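Side-chain contacts in tyrosine-protein phosphatase non-receptor type 18 (PDB 2OC3), which removes phosphate from phosphotyrosine in proteins, among them autophosphorylated tyrosine kinases, through the catalytic domain described here: residues 35-40 with 270-275; 67-72 with 235-240; 229-234 with 241-246. All blocks are in the same frame, centred on the assembly; numbering follows the deposited sequence.

Contact 1 (35-40 with 270-275)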
loop_
_atom_site.group_PDB
_atom_site.type_symbol
_atom_site.label_atom_id
_atom_site.label_comp_id
_atom_site.label_asym_id
_atom_site.label_seq_id
_atom_site.Cartn_x
_atom_site.Cartn_y
_atom_site.Cartn_z
ATOM N N SER A 35 -4.642 5.228 20.777
ATOM C CA SER A 35 -5.666 6.249 20.981
ATOM C C SER A 35 -5.026 7.626 20.769
ATOM O O SER A 35 -5.640 8.526 20.158
ATOM C CB SER A 35 -6.266 6.098 22.377
ATOM O OG SER A 35 -7.228 7.097 22.625
ATOM N N ASP A 36 -3.765 7.803 21.184
ATOM C CA ASP A 36 -3.058 9.062 20.971
ATOM C C ASP A 36 -2.784 9.325 19.488
ATOM O O ASP A 36 -2.849 10.460 19.018
ATOM C CB ASP A 36 -1.747 9.093 21.762
ATOM C CG ASP A 36 -1.962 9.218 23.265
ATOM O OD1 ASP A 36 -3.069 9.625 23.711
ATOM O OD2 ASP A 36 -1.006 8.895 24.000
ATOM N N ILE A 37 -2.392 8.288 18.759
ATOM C CA ILE A 37 -2.246 8.460 17.318
ATOM C C ILE A 37 -3.564 8.943 16.694
ATOM O O ILE A 37 -3.554 9.846 15.869
ATOM C CB ILE A 37 -1.786 7.185 16.602
ATOM C CG1 ILE A 37 -0.380 6.780 17.073
ATOM C CG2 ILE A 37 -1.785 7.409 15.089
ATOM C CD1 ILE A 37 0.055 5.406 16.606
ATOM N N GLN A 38 -4.685 8.355 17.107
ATOM C CA GLN A 38 -5.958 8.736 16.523
ATOM C C GLN A 38 -6.276 10.177 16.891
ATOM O O GLN A 38 -6.728 10.950 16.071
ATOM C CB GLN A 38 -7.063 7.806 17.011
ATOM C CG GLN A 38 -6.914 6.343 16.566
ATOM C CD GLN A 38 -7.961 5.897 15.549
ATOM O OE1 GLN A 38 -7.877 6.199 14.372
ATOM N NE2 GLN A 38 -8.919 5.118 16.012
ATOM N N ALA A 39 -5.988 10.561 18.128
ATOM C CA ALA A 39 -6.282 11.926 18.577
ATOM C C ALA A 39 -5.430 12.949 17.856
ATOM O O ALA A 39 -5.928 13.967 17.433
ATOM C CB ALA A 39 -6.070 12.078 20.129
ATOM N N CYS A 40 -4.146 12.662 17.696
ATOM C CA CYS A 40 -3.241 13.561 17.008
ATOM C C CYS A 40 -3.553 13.668 15.521
ATOM O O CYS A 40 -3.498 14.756 14.938
ATOM C CB CYS A 40 -1.784 13.089 17.177
ATOM S SG CYS A 40 -1.179 13.285 18.918
ATOM N N LYS A 270 3.140 9.958 11.148
ATOM C CA LYS A 270 3.570 10.566 9.872
ATOM C C LYS A 270 2.887 9.959 8.637
ATOM O O LYS A 270 2.521 10.674 7.723
ATOM C CB LYS A 270 5.102 10.528 9.741
ATOM C CG LYS A 270 5.870 11.452 10.670
ATOM C CD LYS A 270 7.320 11.670 10.192
ATOM N N MET A 271 2.701 8.637 8.628
ATOM C CA MET A 271 1.994 7.913 7.586
ATOM C C MET A 271 0.540 8.407 7.470
ATOM O O MET A 271 -0.006 8.609 6.377
ATOM C CB MET A 271 2.024 6.412 7.909
ATOM C CG MET A 271 3.442 5.759 7.849
ATOM S SD MET A 271 3.674 4.750 6.382
ATOM C CE MET A 271 2.099 3.937 6.443
ATOM N N ARG A 272 -0.082 8.571 8.646
ATOM C CA ARG A 272 -1.482 9.061 8.692
ATOM C C ARG A 272 -1.698 10.457 8.067
ATOM O O ARG A 272 -2.843 10.814 7.702
ATOM C CB ARG A 272 -1.976 9.134 10.136
ATOM C CG ARG A 272 -2.374 7.827 10.695
ATOM C CD ARG A 272 -3.807 7.510 10.377
ATOM N NE ARG A 272 -4.279 6.407 11.206
ATOM C CZ ARG A 272 -5.227 6.476 12.126
ATOM N NH1 ARG A 272 -5.851 7.612 12.437
ATOM N NH2 ARG A 272 -5.549 5.370 12.747
ATOM N N LYS A 273 -0.650 11.270 7.995
ATOM C CA LYS A 273 -0.705 12.606 7.398
ATOM C C LYS A 273 -0.487 12.547 5.896
ATOM O O LYS A 273 -0.504 13.576 5.257
ATOM C CB LYS A 273 0.321 13.535 8.047
ATOM C CG LYS A 273 -0.013 13.721 9.524
ATOM C CD LYS A 273 0.928 14.667 10.249
ATOM C CE LYS A 273 0.576 14.737 11.738
ATOM N NZ LYS A 273 1.562 15.593 12.464
ATOM N N GLN A 274 -0.261 11.347 5.344
ATOM C CA GLN A 274 -0.008 11.159 3.914
ATOM C C GLN A 274 -1.043 10.303 3.172
ATOM O O GLN A 274 -1.405 10.574 2.041
ATOM C CB GLN A 274 1.379 10.549 3.720
ATOM C CG GLN A 274 2.485 11.506 4.227
ATOM C CD GLN A 274 3.843 10.839 4.209
ATOM O OE1 GLN A 274 4.488 10.821 3.184
ATOM N NE2 GLN A 274 4.262 10.290 5.317
ATOM N N ARG A 275 -1.569 9.278 3.863
ATOM C CA ARG A 275 -2.682 8.451 3.383
ATOM C C ARG A 275 -3.708 8.331 4.506
ATOM O O ARG A 275 -3.356 8.005 5.629
ATOM C CB ARG A 275 -2.170 7.077 3.003
ATOM C CG ARG A 275 -3.237 6.095 2.473
ATOM C CD ARG A 275 -3.746 6.430 1.083
ATOM N NE ARG A 275 -4.905 5.592 0.730
ATOM C CZ ARG A 275 -5.782 5.879 -0.233
ATOM N NH1 ARG A 275 -5.755 7.016 -0.909
ATOM N NH2 ARG A 275 -6.770 5.028 -0.492
#
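Arg272 reaches across to Ile37 and Gln38, tying the segment 270-275 to the long helix 29-47 near the N-terminus of the protein-tyrosine phosphatase domain. Its CB points at helix 29-47 without touching it. Arg272 CG is the first atom to arrive, 4.5 Å from Ile37 CG2, a loose apolar approach at the buried side of the contact. There the chain kinks, chi2 -87°, and CD carries the guanidinium past the isoleucine to Gln38. NE bonds to the carbonyl O of Ala278. Arg272 NH2 is shared: one N-H goes to Val279 O, its strongest partner, and another to Gln38 OE1 at 3.0 Å. Arg272 NH1 joins it on Gln38 OE1 at 3.1 Å, making an end-on fork of two nitrogens on one oxygen. Gln38, whose CB points away from Arg272, folds back at chi2 to bring its amide over. Gln38 is modelled in two conformations, so the fork belongs to the one described and may not be permanent. With an alanine here, Ala278 O and Val279 O would probably lose a donor each and Gln38 OE1 both of its own, and the glutamine amide would be freer to turn. OE1 lies in the guanidinium plane, yet the amide stands 85° to it: NH1 meets a lone pair in the carbonyl plane, whereas NH2 sits well above that plane.

Contact 2 (67-72 with 235-240)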
loop_
_atom_site.group_PDB
_atom_site.type_symbol
_atom_site.label_atom_id
_atom_site.label_comp_id
_atom_site.label_asym_id
_atom_site.label_seq_id
_atom_site.Cartn_x
_atom_site.Cartn_y
_atom_site.Cartn_z
ATOM N N LYS A 67 -17.157 5.907 0.351
ATOM C CA LYS A 67 -17.456 7.349 0.455
ATOM C C LYS A 67 -16.629 8.065 1.523
ATOM O O LYS A 67 -16.431 9.289 1.450
ATOM C CB LYS A 67 -18.955 7.543 0.733
ATOM C CG LYS A 67 -19.862 7.044 -0.392
ATOM C CD LYS A 67 -21.345 7.351 -0.077
ATOM N N ASP A 68 -16.183 7.329 2.536
ATOM C CA ASP A 68 -15.462 7.940 3.637
ATOM C C ASP A 68 -13.947 7.837 3.497
ATOM O O ASP A 68 -13.231 8.147 4.447
ATOM C CB ASP A 68 -15.916 7.382 4.998
ATOM C CG ASP A 68 -15.641 5.893 5.187
ATOM O OD1 ASP A 68 -15.535 5.151 4.195
ATOM O OD2 ASP A 68 -15.559 5.442 6.361
ATOM N N VAL A 69 -13.465 7.384 2.329
ATOM C CA VAL A 69 -12.027 7.321 2.075
ATOM C C VAL A 69 -11.706 8.122 0.816
ATOM O O VAL A 69 -11.933 7.687 -0.296
ATOM C CB VAL A 69 -11.497 5.876 1.933
ATOM C CG1 VAL A 69 -10.027 5.920 1.681
ATOM C CG2 VAL A 69 -11.784 5.085 3.229
ATOM N N LEU A 70 -11.222 9.336 1.038
ATOM C CA LEU A 70 -10.795 10.221 -0.039
ATOM C C LEU A 70 -9.324 10.559 0.119
ATOM O O LEU A 70 -8.891 10.843 1.226
ATOM C CB LEU A 70 -11.606 11.517 0.032
ATOM C CG LEU A 70 -13.136 11.374 -0.066
ATOM C CD1 LEU A 70 -13.815 12.739 0.186
ATOM C CD2 LEU A 70 -13.524 10.769 -1.367
ATOM N N PRO A 71 -8.580 10.608 -0.975
ATOM C CA PRO A 71 -7.159 10.879 -0.852
ATOM C C PRO A 71 -6.944 12.336 -0.458
ATOM O O PRO A 71 -7.625 13.240 -0.937
ATOM C CB PRO A 71 -6.645 10.634 -2.291
ATOM C CG PRO A 71 -7.797 11.000 -3.153
ATOM C CD PRO A 71 -8.989 10.492 -2.390
ATOM N N TYR A 72 -5.964 12.588 0.386
ATOM C CA TYR A 72 -5.677 13.983 0.736
ATOM C C TYR A 72 -5.075 14.645 -0.478
ATOM O O TYR A 72 -4.221 14.087 -1.153
ATOM C CB TYR A 72 -4.655 14.040 1.856
ATOM C CG TYR A 72 -5.143 13.408 3.160
ATOM C CD1 TYR A 72 -6.445 13.636 3.586
ATOM C CD2 TYR A 72 -4.309 12.621 3.968
ATOM C CE1 TYR A 72 -6.927 13.115 4.773
ATOM C CE2 TYR A 72 -4.816 12.093 5.192
ATOM C CZ TYR A 72 -6.119 12.372 5.562
ATOM O OH TYR A 72 -6.720 11.855 6.740
ATOM N N ALA A 235 -9.624 -0.572 0.754
ATOM C CA ALA A 235 -9.656 0.898 0.854
ATOM C C ALA A 235 -8.332 1.573 0.641
ATOM O O ALA A 235 -8.303 2.764 0.322
ATOM C CB ALA A 235 -10.259 1.346 2.197
ATOM N N GLY A 236 -7.247 0.842 0.864
ATOM C CA GLY A 236 -5.904 1.445 0.785
ATOM C C GLY A 236 -5.454 2.156 2.046
ATOM O O GLY A 236 -4.597 3.040 1.949
ATOM N N CYS A 237 -5.967 1.727 3.205
ATOM C CA CYS A 237 -5.751 2.407 4.471
ATOM C C CYS A 237 -5.058 1.536 5.539
ATOM O O CYS A 237 -3.891 1.745 5.871
ATOM C CB CYS A 237 -7.096 2.950 4.979
ATOM S SG CYS A 237 -7.903 4.108 3.835
ATOM N N GLY A 238 -5.778 0.602 6.114
ATOM C CA GLY A 238 -5.317 -0.087 7.264
ATOM C C GLY A 238 -4.217 -1.063 6.988
ATOM O O GLY A 238 -3.072 -0.923 7.472
ATOM N N ARG A 239 -4.530 -2.100 6.216
ATOM C CA ARG A 239 -3.554 -3.092 5.915
ATOM C C ARG A 239 -2.418 -2.515 5.088
ATOM O O ARG A 239 -1.253 -2.848 5.288
ATOM C CB ARG A 239 -4.210 -4.253 5.173
ATOM C CG ARG A 239 -5.347 -4.951 5.967
ATOM C CD ARG A 239 -6.019 -6.001 5.091
ATOM N NE ARG A 239 -7.327 -6.367 5.568
ATOM C CZ ARG A 239 -8.118 -7.178 4.881
ATOM N NH1 ARG A 239 -7.713 -7.702 3.744
ATOM N NH2 ARG A 239 -9.323 -7.495 5.362
ATOM N N THR A 240 -2.766 -1.635 4.162
ATOM C CA THR A 240 -1.775 -0.944 3.345
ATOM C C THR A 240 -0.791 -0.194 4.245
ATOM O O THR A 240 0.440 -0.230 4.026
ATOM C CB THR A 240 -2.485 -0.005 2.389
ATOM O OG1 THR A 240 -3.161 -0.768 1.368
ATOM C CG2 THR A 240 -1.524 0.935 1.727
#
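Val69 wedges its two methyls against Cys237 and Ala235, and the tight part is at the sulfur. Val69 CG1 comes to 3.5 Å from Cys237 SG, with CG2 at 4.0 Å from the same SG, so the thiol rests against both branches of the valine. CG1 is placed there by lying anti to the backbone N of Val69, chi1 -180°. The Cys237 sulfur, beside its own backbone N at chi1 -59°, leans out to meet it. Val69 CG1 also passes the carbonyl O of Ala235 at 3.8 Å; this oxygen accepts a hydrogen bond from Arg275. Residues 235-239 belong to the HCX5R signature loop, the phosphate-binding P-loop of this family, assigned to substrate binding by similarity, and 67-72 follows the KNRY motif of the phosphotyrosine-recognition loop. The P-loop turns sharply at Gly236, phi 83°, where any CB would be jammed against the carbonyl O of Ala235. The packing thins toward Ala235 CB, which stands 4.2 Å from Val69 CG2. The solvent side begins at the partly exposed Ala235 and, next to Val69 in the chain, at exposed Asp68. The backbone of Val69 is anchored separately: its carbonyl O accepts a hydrogen bond from Asn92 ND2.

Contact 3 (229-234 with 241-246)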
loop_
_atom_site.group_PDB
_atom_site.type_symbol
_atom_site.label_atom_id
_atom_site.label_comp_id
_atom_site.label_asym_id
_atom_site.label_seq_id
_atom_site.Cartn_x
_atom_site.Cartn_y
_atom_site.Cartn_z
ATOM N N LEU A 229 7.082 1.402 -4.594
ATOM C CA LEU A 229 6.281 0.195 -4.421
ATOM C C LEU A 229 4.830 0.623 -4.501
ATOM O O LEU A 229 4.452 1.643 -3.921
ATOM C CB LEU A 229 6.544 -0.461 -3.075
ATOM C CG LEU A 229 7.934 -1.025 -2.785
ATOM C CD1 LEU A 229 8.023 -1.486 -1.359
ATOM C CD2 LEU A 229 8.220 -2.196 -3.687
ATOM N N CYS A 230 3.997 -0.162 -5.157
ATOM C CA CYS A 230 2.544 0.082 -5.218
ATOM C C CYS A 230 1.890 -0.857 -4.208
ATOM O O CYS A 230 1.995 -2.073 -4.334
ATOM C CB CYS A 230 2.023 -0.195 -6.600
ATOM S SG CYS A 230 0.219 0.106 -6.697
ATOM N N VAL A 231 1.262 -0.299 -3.183
ATOM C CA VAL A 231 0.702 -1.073 -2.063
ATOM C C VAL A 231 -0.780 -0.787 -1.993
ATOM O O VAL A 231 -1.187 0.378 -2.014
ATOM C CB VAL A 231 1.397 -0.748 -0.727
ATOM C CG1 VAL A 231 0.915 -1.705 0.375
ATOM C CG2 VAL A 231 2.970 -0.801 -0.852
ATOM N N HIS A 232 -1.601 -1.812 -1.889
ATOM C CA HIS A 232 -3.031 -1.583 -1.795
ATOM C C HIS A 232 -3.719 -2.695 -1.043
ATOM O O HIS A 232 -3.185 -3.776 -0.917
ATOM C CB HIS A 232 -3.700 -1.407 -3.162
ATOM C CG HIS A 232 -3.889 -2.685 -3.926
ATOM N ND1 HIS A 232 -5.041 -3.460 -3.846
ATOM C CD2 HIS A 232 -3.095 -3.287 -4.843
ATOM C CE1 HIS A 232 -4.915 -4.496 -4.660
ATOM N NE2 HIS A 232 -3.753 -4.403 -5.300
ATOM N N CYS A 233 -4.897 -2.388 -0.510
ATOM C CA CYS A 233 -5.795 -3.362 0.049
ATOM C C CYS A 233 -7.129 -3.063 -0.605
ATOM O O CYS A 233 -7.159 -2.897 -1.836
ATOM C CB CYS A 233 -5.726 -3.376 1.550
ATOM S SG CYS A 233 -5.962 -1.796 2.404
ATOM N N SER A 234 -8.236 -3.114 0.121
ATOM C CA SER A 234 -9.491 -2.688 -0.487
ATOM C C SER A 234 -9.615 -1.153 -0.437
ATOM O O SER A 234 -9.733 -0.530 -1.469
ATOM C CB SER A 234 -10.670 -3.371 0.185
ATOM O OG SER A 234 -11.905 -3.029 -0.415
ATOM N N GLY A 241 -1.331 0.497 5.248
ATOM C CA GLY A 241 -0.444 1.216 6.171
ATOM C C GLY A 241 0.429 0.309 7.008
ATOM O O GLY A 241 1.583 0.651 7.280
ATOM N N VAL A 242 -0.067 -0.870 7.360
ATOM C CA VAL A 242 0.778 -1.852 8.054
ATOM C C VAL A 242 1.950 -2.225 7.151
ATOM O O VAL A 242 3.103 -2.189 7.581
ATOM C CB VAL A 242 -0.005 -3.103 8.483
ATOM C CG1 VAL A 242 0.965 -4.195 8.971
ATOM C CG2 VAL A 242 -0.999 -2.724 9.574
ATOM N N LEU A 243 1.684 -2.615 5.905
ATOM C CA LEU A 243 2.752 -3.027 5.001
ATOM C C LEU A 243 3.780 -1.930 4.776
ATOM O O LEU A 243 4.991 -2.195 4.787
ATOM C CB LEU A 243 2.218 -3.472 3.643
ATOM C CG LEU A 243 1.549 -4.837 3.608
ATOM C CD1 LEU A 243 1.000 -5.158 2.258
ATOM C CD2 LEU A 243 2.496 -5.985 4.024
ATOM N N CYS A 244 3.321 -0.696 4.539
ATOM C CA CYS A 244 4.260 0.406 4.277
ATOM C C CYS A 244 5.109 0.671 5.502
ATOM O O CYS A 244 6.331 0.939 5.390
ATOM C CB CYS A 244 3.552 1.688 3.861
ATOM S SG CYS A 244 2.729 1.555 2.222
ATOM N N THR A 245 4.515 0.586 6.682
ATOM C CA THR A 245 5.268 0.868 7.902
ATOM C C THR A 245 6.296 -0.239 8.166
ATOM O O THR A 245 7.438 0.049 8.567
ATOM C CB THR A 245 4.342 1.019 9.126
ATOM O OG1 THR A 245 3.413 2.083 8.882
ATOM C CG2 THR A 245 5.162 1.329 10.378
ATOM N N VAL A 246 5.919 -1.498 7.944
ATOM C CA VAL A 246 6.850 -2.594 8.161
ATOM C C VAL A 246 8.055 -2.427 7.224
ATOM O O VAL A 246 9.226 -2.579 7.618
ATOM C CB VAL A 246 6.147 -3.953 7.932
ATOM C CG1 VAL A 246 7.182 -5.123 7.846
ATOM C CG2 VAL A 246 5.095 -4.197 8.994
#
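Gly241 O, two and three residues before Leu243 and Cys244, which press on Val231, is gripped twice by Thr245: by its OG1 at 2.8 Å and by its backbone N at 3.0 Å. The two donors reach it from opposite faces of its plane, and the hydroxyl donates back into its own helix. Across the contact everything is apolar. Val231 divides its methyls between two residues of the helix. Val231 CG1, anti to the backbone N at chi1 -172°, meets Leu243 CD1 at 3.9 Å and is equally near Leu243 CB, lying across the leucine at a slant. Val231 CG2 faces Cys244 SG, also at 3.9 Å, so the thiol serves here as a packing group. This is the strand-loop-helix unit of the tyrosine phosphatase fold: strand 229-232 runs into the loop that carries Cys233, the predicted phosphocysteine nucleophile. His232 points away from the helix, and its ND1 holds Cys233 O at 3.0 Å in a nearly straight bond, 169°, in the ring plane and on a carbonyl lone pair. The other ring nitrogen, NE2, bonds to Tyr148 OH. Strand 229-232 lies between parallel strands 103-108 and 130-133, while Leu243 also touches Met211 of helix 209-222 and Cys244 touches Met271 of helix 264-272.

How the contacts relate
Contact 2 lies on the signature loop and contact 3 joins the strand and helix at either end of it, their centres 11 Å apart; Thr240 OG1 comes to 3.0 Å from Cys233 N. Contact 1 lies farther out, its centre 13 Å from that of contact 2 and 15 Å from that of contact 3, where Met271 CE, in the conformer described, is 3.7 Å from Cys244 CB. Arg275 NE reaches Gly236 O at 2.8 Å and Arg275 NH2 reaches Ala235 O at 2.9 Å, probable hydrogen bonds that would brace the P-loop from the second shell. The side chain of Gln280, substrate-binding by similarity, is close to contacts 1 and 2, about 5 Å from that of Arg272.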